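Local atomic coordinates of steroid delta-isomerase (Pseudomonas aeruginosa, PDB entry 3MSO), a protein that probably acts as a steroid delta-isomerase-like enzyme of the SnoaL-like, NTF2-type family. Residues B[16-21]-B[98-103]; B[59-64]-B[131-136]. All coordinates share one frame; numbering follows the deposited sequence.

How the contacts relate
Contact 1 joins helix 9-23 to strand 94-104 of the curved mixed sheet and lies deep in the chain, about 6 Å from its centre. Contact 2 pairs helix 52-65 with the C-terminal helix 120-138 and sits further out, about 13 Å from that centre. The two contact centres are about 18 Å apart. Along the sequence their segments alternate: 16-21, 59-64, 98-103, 131-136, so each contact ties an early helix to a later element of the chain. They also meet directly, Trp18 CH2 lying 4.3 Å from Leu59 CD2, so the core beside the sheet of this cone-shaped NTF2-like fold abuts helix 52-65, which carries one half of contact 2.

Contact 1 of 2, residues B[16-21]-B[98-103]; sequences AEWHGL and GIDMIR
Trp18 reaches from helix 9-23 toward strand 94-104 and meets Ile102 and Asp100 in two different ways. Ile102 brings its CD1 methyl over one face of the indole, 4.3 Å above the plane and displaced toward the rim; the closest ring atom is NE1, also 4.3 Å from CD1. Asp100 approaches the edge of the ring instead, Asp100 OD2 standing 4.2 Å from Trp18 CZ2 near the indole plane. With CG anti to the backbone N (chi1 163°), the ring extends off the helix toward the strand and bridges backbones whose nearest CA atoms, those of Trp18 and Ile102, are 10.7 Å apart. No hydrogen bond joins the two segments directly. Tyr71 supplies a polar link: its OH is hydrogen-bonded to both Trp18 NE1 and Asp100 OD2, tying the indole and carboxylate together inside the fold. All three touching side chains are buried, whereas Ala16 and Glu17 lie on the exposed side of the helix. Around this contact, Phe113 of strand 110-118 meets the indole edge-to-face, Leu85 of strand 82-91 also touches Trp18, and Leu30 of helix 30-33 adds a further side chain, placing the tryptophan between the sheet and the surrounding helices.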
ATOM      1  N   ALA B  16     -17.706   1.688  27.627  1.00 48.49           N
ATOM      2  CA  ALA B  16     -18.898   0.850  27.805  1.00 49.46           C
ATOM      3  C   ALA B  16     -19.926   1.112  26.696  1.00 56.03           C
ATOM      4  O   ALA B  16     -20.485   0.151  26.138  1.00 56.42           O
ATOM      5  CB  ALA B  16     -19.518   1.103  29.170  1.00 50.60           C
ATOM      6  N   GLU B  17     -20.137   2.414  26.365  1.00 53.29           N
ATOM      7  CA  GLU B  17     -21.047   2.866  25.312  1.00 55.56           C
ATOM      8  C   GLU B  17     -20.502   2.472  23.940  1.00 59.89           C
ATOM      9  O   GLU B  17     -21.262   2.023  23.081  1.00 61.11           O
ATOM     10  CB  GLU B  17     -21.259   4.386  25.377  1.00 58.06           C
ATOM     11  CG  GLU B  17     -22.295   4.801  26.403  1.00 75.89           C
ATOM     12  CD  GLU B  17     -22.549   6.294  26.465  1.00104.44           C
ATOM     13  OE1 GLU B  17     -23.175   6.831  25.521  1.00108.84           O
ATOM     14  OE2 GLU B  17     -22.146   6.923  27.472  1.00 96.64           O
ATOM     15  N   TRP B  18     -19.180   2.616  23.745  1.00 54.88           N
ATOM     16  CA  TRP B  18     -18.516   2.270  22.498  1.00 53.65           C
ATOM     17  C   TRP B  18     -18.668   0.777  22.245  1.00 58.36           C
ATOM     18  O   TRP B  18     -18.998   0.389  21.126  1.00 60.05           O
ATOM     19  CB  TRP B  18     -17.048   2.700  22.524  1.00 50.02           C
ATOM     20  CG  TRP B  18     -16.219   2.033  21.470  1.00 49.61           C
ATOM     21  CD1 TRP B  18     -15.475   0.901  21.618  1.00 51.53           C
ATOM     22  CD2 TRP B  18     -16.080   2.432  20.100  1.00 48.84           C
ATOM     23  NE1 TRP B  18     -14.863   0.581  20.433  1.00 50.31           N
ATOM     24  CE2 TRP B  18     -15.210   1.509  19.483  1.00 51.70           C
ATOM     25  CE3 TRP B  18     -16.588   3.495  19.337  1.00 50.66           C
ATOM     26  CZ2 TRP B  18     -14.880   1.580  18.123  1.00 50.30           C
ATOM     27  CZ3 TRP B  18     -16.240   3.580  17.997  1.00 51.96           C
ATOM     28  CH2 TRP B  18     -15.419   2.615  17.398  1.00 51.55           C
ATOM     29  N   HIS B  19     -18.457  -0.054  23.280  1.00 53.57           N
ATOM     30  CA  HIS B  19     -18.600  -1.507  23.179  1.00 53.82           C
ATOM     31  C   HIS B  19     -20.011  -1.894  22.766  1.00 58.61           C
ATOM     32  O   HIS B  19     -20.157  -2.750  21.888  1.00 59.88           O
ATOM     33  CB  HIS B  19     -18.194  -2.225  24.478  1.00 54.38           C
ATOM     34  CG  HIS B  19     -16.736  -2.532  24.577  1.00 56.17           C
ATOM     35  ND1 HIS B  19     -16.125  -3.439  23.730  1.00 58.04           N
ATOM     36  CD2 HIS B  19     -15.815  -2.052  25.432  1.00 57.45           C
ATOM     37  CE1 HIS B  19     -14.854  -3.481  24.093  1.00 56.41           C
ATOM     38  NE2 HIS B  19     -14.612  -2.649  25.098  1.00 56.39           N
ATOM     39  N   GLY B  20     -21.017  -1.233  23.365  1.00 54.38           N
ATOM     40  CA  GLY B  20     -22.431  -1.430  23.063  1.00 55.70           C
ATOM     41  C   GLY B  20     -22.795  -1.058  21.636  1.00 60.51           C
ATOM     42  O   GLY B  20     -23.596  -1.739  20.996  1.00 62.56           O
ATOM     43  N   LEU B  21     -22.203   0.021  21.125  1.00 56.56           N
ATOM     44  CA  LEU B  21     -22.400   0.475  19.748  1.00 57.91           C
ATOM     45  C   LEU B  21     -21.860  -0.551  18.734  1.00 60.68           C
ATOM     46  O   LEU B  21     -22.540  -0.835  17.741  1.00 61.06           O
ATOM     47  CB  LEU B  21     -21.704   1.833  19.524  1.00 56.95           C
ATOM     48  CG  LEU B  21     -22.322   3.078  20.164  1.00 62.48           C
ATOM     49  CD1 LEU B  21     -21.496   4.292  19.830  1.00 62.01           C
ATOM     50  CD2 LEU B  21     -23.777   3.293  19.729  1.00 64.99           C
ATOM     51  N   GLY B  98      -5.865  -6.793  14.754  1.00 39.39           N
ATOM     52  CA  GLY B  98      -5.737  -5.354  14.934  1.00 37.63           C
ATOM     53  C   GLY B  98      -5.932  -4.828  16.331  1.00 41.88           C
ATOM     54  O   GLY B  98      -6.280  -5.577  17.246  1.00 41.27           O
ATOM     55  N   ILE B  99      -5.716  -3.505  16.488  1.00 38.39           N
ATOM     56  CA  ILE B  99      -5.921  -2.777  17.739  1.00 37.27           C
ATOM     57  C   ILE B  99      -6.638  -1.450  17.532  1.00 42.76           C
ATOM     58  O   ILE B  99      -6.372  -0.749  16.572  1.00 43.23           O
ATOM     59  CB  ILE B  99      -4.629  -2.570  18.597  1.00 39.91           C
ATOM     60  CG1 ILE B  99      -3.540  -1.755  17.860  1.00 41.59           C
ATOM     61  CG2 ILE B  99      -4.097  -3.875  19.162  1.00 40.02           C
ATOM     62  CD1 ILE B  99      -2.742  -0.753  18.775  1.00 49.18           C
ATOM     63  N   ASP B 100      -7.534  -1.098  18.459  1.00 41.48           N
ATOM     64  CA  ASP B 100      -8.157   0.225  18.533  1.00 41.10           C
ATOM     65  C   ASP B 100      -7.433   0.811  19.744  1.00 42.86           C
ATOM     66  O   ASP B 100      -7.550   0.241  20.838  1.00 45.39           O
ATOM     67  CB  ASP B 100      -9.676   0.145  18.828  1.00 42.96           C
ATOM     68  CG  ASP B 100     -10.524  -0.343  17.671  1.00 48.83           C
ATOM     69  OD1 ASP B 100     -10.208   0.007  16.519  1.00 52.57           O
ATOM     70  OD2 ASP B 100     -11.542  -1.032  17.925  1.00 48.03           O
HETATM   71  N   MSE B 101      -6.594   1.840  19.540  1.00 34.55           N
HETATM   72  CA  MSE B 101      -5.879   2.495  20.637  1.00 33.47           C
HETATM   73  C   MSE B 101      -6.544   3.850  20.868  1.00 42.14           C
HETATM   74  O   MSE B 101      -6.310   4.798  20.122  1.00 45.50           O
HETATM   75  CB  MSE B 101      -4.369   2.602  20.386  1.00 34.06           C
HETATM   76  CG  MSE B 101      -3.601   3.275  21.546  1.00 38.18           C
HETATM   77 SE   MSE B 101      -1.754   2.649  21.690  0.75 42.68          SE
HETATM   78  CE  MSE B 101      -1.127   3.048  19.936  1.00 38.59           C
ATOM     79  N   ILE B 102      -7.403   3.902  21.888  1.00 38.53           N
ATOM     80  CA  ILE B 102      -8.227   5.060  22.226  1.00 40.02           C
ATOM     81  C   ILE B 102      -7.687   5.843  23.428  1.00 48.41           C
ATOM     82  O   ILE B 102      -7.461   5.260  24.499  1.00 49.30           O
ATOM     83  CB  ILE B 102      -9.725   4.617  22.472  1.00 42.28           C
ATOM     84  CG1 ILE B 102     -10.229   3.585  21.402  1.00 40.69           C
ATOM     85  CG2 ILE B 102     -10.665   5.831  22.628  1.00 43.27           C
ATOM     86  CD1 ILE B 102     -11.515   2.924  21.704  1.00 38.67           C
ATOM     87  N   ARG B 103      -7.538   7.174  23.250  1.00 45.58           N
ATOM     88  CA  ARG B 103      -7.188   8.136  24.296  1.00 46.27           C
ATOM     89  C   ARG B 103      -8.437   9.026  24.564  1.00 51.29           C
ATOM     90  O   ARG B 103      -9.059   9.538  23.624  1.00 52.55           O
ATOM     91  CB  ARG B 103      -5.988   9.007  23.908  1.00 48.20           C
ATOM     92  CG  ARG B 103      -5.582   9.986  25.016  1.00 55.38           C
ATOM     93  CD  ARG B 103      -4.591  11.022  24.550  1.00 56.27           C
ATOM     94  NE  ARG B 103      -3.230  10.492  24.568  1.00 61.25           N
ATOM     95  CZ  ARG B 103      -2.500  10.242  23.486  1.00 76.10           C
ATOM     96  NH1 ARG B 103      -2.983  10.497  22.270  1.00 56.54           N
ATOM     97  NH2 ARG B 103      -1.270   9.758  23.608  1.00 68.90           N
TER

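Contact 2 of 2, residues B[59-64]-B[131-136]; sequences LNTVLT and GRRLAS
Arg133 and Thr64 run past each other in opposite directions, bringing the guanidinium to the carbonyl of Thr64. Arg133 NH2 donates to Thr64 O at 2.9 Å. The N-H...O angle is 151°. The oxygen lies near the guanidinium edge, somewhat tilted from its plane, while the donor stands 39° out of the carbonyl plane. A bend at chi2 turns the arginine chain alongside the threonine, with Arg133 CD 3.8 Å from Thr64 OG1. That hydroxyl bonds back to Thr61 O, in the carbonyl plane on a lone pair, and is also hydrogen-bonded to Tyr137 OH; the Thr64 backbone N makes a second bond to Thr61 O. The other terminal nitrogen, Arg133 NH1, forms a salt bridge with Glu129. Deeper in the interface, Thr61 CG2 touches Arg133 CB and Leu134 CD2, both at 3.8 Å. The Thr61 and Leu134 side chains cross at about a right angle, and Thr61 OG1 is hydrogen-bonded to Met57 O. The helix segments cross at 113°. Their axes come within 10.0 Å. This is a steeply crossed helix pair, with methyl contacts on the buried side and the arginine's hydrogen bond nearer solvent, joining the C-terminal helix 120-138 to helix 52-65 at the edge of the NTF2-like fold.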
ATOM      1  N   LEU B  59     -15.023   5.844  11.094  1.00 55.64           N
ATOM      2  CA  LEU B  59     -15.317   4.765  12.046  1.00 55.23           C
ATOM      3  C   LEU B  59     -16.580   4.001  11.686  1.00 62.28           C
ATOM      4  O   LEU B  59     -16.639   2.799  11.937  1.00 61.57           O
ATOM      5  CB  LEU B  59     -15.330   5.225  13.507  1.00 54.22           C
ATOM      6  CG  LEU B  59     -13.980   5.649  14.085  1.00 57.80           C
ATOM      7  CD1 LEU B  59     -14.164   6.402  15.394  1.00 58.68           C
ATOM      8  CD2 LEU B  59     -13.072   4.459  14.306  1.00 58.14           C
ATOM      9  N   ASN B  60     -17.547   4.667  11.023  1.00 60.87           N
ATOM     10  CA  ASN B  60     -18.763   4.011  10.544  1.00 63.07           C
ATOM     11  C   ASN B  60     -18.466   3.180   9.310  1.00 69.48           C
ATOM     12  O   ASN B  60     -19.046   2.110   9.140  1.00 71.27           O
ATOM     13  CB  ASN B  60     -19.843   5.024  10.217  1.00 64.63           C
ATOM     14  CG  ASN B  60     -20.848   5.187  11.319  1.00 81.83           C
ATOM     15  OD1 ASN B  60     -20.697   6.063  12.176  1.00 66.90           O
ATOM     16  ND2 ASN B  60     -21.880   4.331  11.340  1.00 75.82           N
ATOM     17  N   THR B  61     -17.565   3.677   8.447  1.00 66.21           N
ATOM     18  CA  THR B  61     -17.164   3.018   7.211  1.00 66.66           C
ATOM     19  C   THR B  61     -16.380   1.750   7.516  1.00 70.37           C
ATOM     20  O   THR B  61     -16.700   0.691   6.968  1.00 70.28           O
ATOM     21  CB  THR B  61     -16.397   3.997   6.311  1.00 74.46           C
ATOM     22  OG1 THR B  61     -17.192   5.169   6.123  1.00 68.85           O
ATOM     23  CG2 THR B  61     -16.073   3.390   4.955  1.00 74.87           C
ATOM     24  N   VAL B  62     -15.375   1.859   8.419  1.00 66.05           N
ATOM     25  CA  VAL B  62     -14.522   0.751   8.870  1.00 64.68           C
ATOM     26  C   VAL B  62     -15.410  -0.394   9.413  1.00 69.43           C
ATOM     27  O   VAL B  62     -15.143  -1.566   9.137  1.00 70.54           O
ATOM     28  CB  VAL B  62     -13.448   1.292   9.860  1.00 66.93           C
ATOM     29  CG1 VAL B  62     -12.808   0.190  10.698  1.00 65.26           C
ATOM     30  CG2 VAL B  62     -12.375   2.106   9.126  1.00 66.39           C
ATOM     31  N   LEU B  63     -16.566  -0.023  10.002  1.00 65.23           N
ATOM     32  CA  LEU B  63     -17.582  -0.925  10.547  1.00 64.87           C
ATOM     33  C   LEU B  63     -18.272  -1.736   9.460  1.00 70.42           C
ATOM     34  O   LEU B  63     -18.674  -2.869   9.721  1.00 73.41           O
ATOM     35  CB  LEU B  63     -18.602  -0.109  11.367  1.00 65.34           C
ATOM     36  CG  LEU B  63     -19.759  -0.830  12.034  1.00 71.96           C
ATOM     37  CD1 LEU B  63     -19.305  -1.592  13.282  1.00 70.58           C
ATOM     38  CD2 LEU B  63     -20.880   0.150  12.372  1.00 77.32           C
ATOM     39  N   THR B  64     -18.407  -1.180   8.250  1.00 65.36           N
ATOM     40  CA  THR B  64     -19.077  -1.863   7.130  1.00 66.14           C
ATOM     41  C   THR B  64     -18.124  -2.786   6.368  1.00 67.58           C
ATOM     42  O   THR B  64     -18.558  -3.591   5.542  1.00 69.17           O
ATOM     43  CB  THR B  64     -19.784  -0.846   6.193  1.00 70.35           C
ATOM     44  OG1 THR B  64     -18.810   0.005   5.586  1.00 66.44           O
ATOM     45  CG2 THR B  64     -20.843  -0.007   6.915  1.00 66.67           C
ATOM     46  N   GLY B 131     -11.567   2.355   0.561  1.00 54.36           N
ATOM     47  CA  GLY B 131     -11.596   3.232  -0.610  1.00 54.43           C
ATOM     48  C   GLY B 131     -12.759   2.947  -1.536  1.00 58.75           C
ATOM     49  O   GLY B 131     -13.402   3.875  -2.040  1.00 60.22           O
ATOM     50  N   ARG B 132     -13.037   1.652  -1.747  1.00 54.46           N
ATOM     51  CA  ARG B 132     -14.138   1.140  -2.566  1.00 55.81           C
ATOM     52  C   ARG B 132     -15.468   1.610  -1.933  1.00 60.62           C
ATOM     53  O   ARG B 132     -16.323   2.102  -2.659  1.00 62.31           O
ATOM     54  CB  ARG B 132     -14.038  -0.409  -2.645  1.00 54.08           C
ATOM     55  CG  ARG B 132     -14.888  -1.071  -3.730  1.00 58.82           C
ATOM     56  CD  ARG B 132     -14.108  -1.975  -4.698  1.00 58.60           C
ATOM     57  NE  ARG B 132     -14.673  -1.982  -6.057  1.00 56.77           N
ATOM     58  N   ARG B 133     -15.614   1.535  -0.571  1.00 56.51           N
ATOM     59  CA  ARG B 133     -16.830   1.987   0.144  1.00 56.62           C
ATOM     60  C   ARG B 133     -16.998   3.476   0.049  1.00 60.06           C
ATOM     61  O   ARG B 133     -18.102   3.939  -0.210  1.00 61.87           O
ATOM     62  CB  ARG B 133     -16.839   1.632   1.638  1.00 52.95           C
ATOM     63  CG  ARG B 133     -16.938   0.177   1.987  1.00 59.97           C
ATOM     64  CD  ARG B 133     -18.305  -0.463   1.833  1.00 69.99           C
ATOM     65  NE  ARG B 133     -18.312  -1.755   2.520  1.00 80.23           N
ATOM     66  CZ  ARG B 133     -17.590  -2.812   2.147  1.00 88.60           C
ATOM     67  NH1 ARG B 133     -16.831  -2.756   1.061  1.00 69.12           N
ATOM     68  NH2 ARG B 133     -17.631  -3.933   2.855  1.00 72.86           N
ATOM     69  N   LEU B 134     -15.927   4.239   0.295  1.00 53.83           N
ATOM     70  CA  LEU B 134     -16.044   5.687   0.221  1.00 53.61           C
ATOM     71  C   LEU B 134     -16.448   6.124  -1.186  1.00 60.06           C
ATOM     72  O   LEU B 134     -17.278   7.026  -1.320  1.00 61.57           O
ATOM     73  CB  LEU B 134     -14.764   6.367   0.683  1.00 51.12           C
ATOM     74  CG  LEU B 134     -14.371   6.150   2.123  1.00 53.32           C
ATOM     75  CD1 LEU B 134     -13.069   6.855   2.403  1.00 52.54           C
ATOM     76  CD2 LEU B 134     -15.475   6.588   3.083  1.00 53.69           C
ATOM     77  N   ALA B 135     -15.933   5.419  -2.223  1.00 56.76           N
ATOM     78  CA  ALA B 135     -16.269   5.635  -3.634  1.00 59.76           C
ATOM     79  C   ALA B 135     -17.744   5.291  -3.898  1.00 67.50           C
ATOM     80  O   ALA B 135     -18.400   5.980  -4.684  1.00 69.78           O
ATOM     81  CB  ALA B 135     -15.374   4.783  -4.522  1.00 60.16           C
ATOM     82  N   SER B 136     -18.249   4.214  -3.246  1.00 64.48           N
ATOM     83  CA  SER B 136     -19.628   3.745  -3.336  1.00 67.02           C
ATOM     84  C   SER B 136     -20.588   4.790  -2.755  1.00 75.52           C
ATOM     85  O   SER B 136     -21.585   5.121  -3.404  1.00 79.05           O
ATOM     86  CB  SER B 136     -19.790   2.409  -2.623  1.00 67.89           C
TER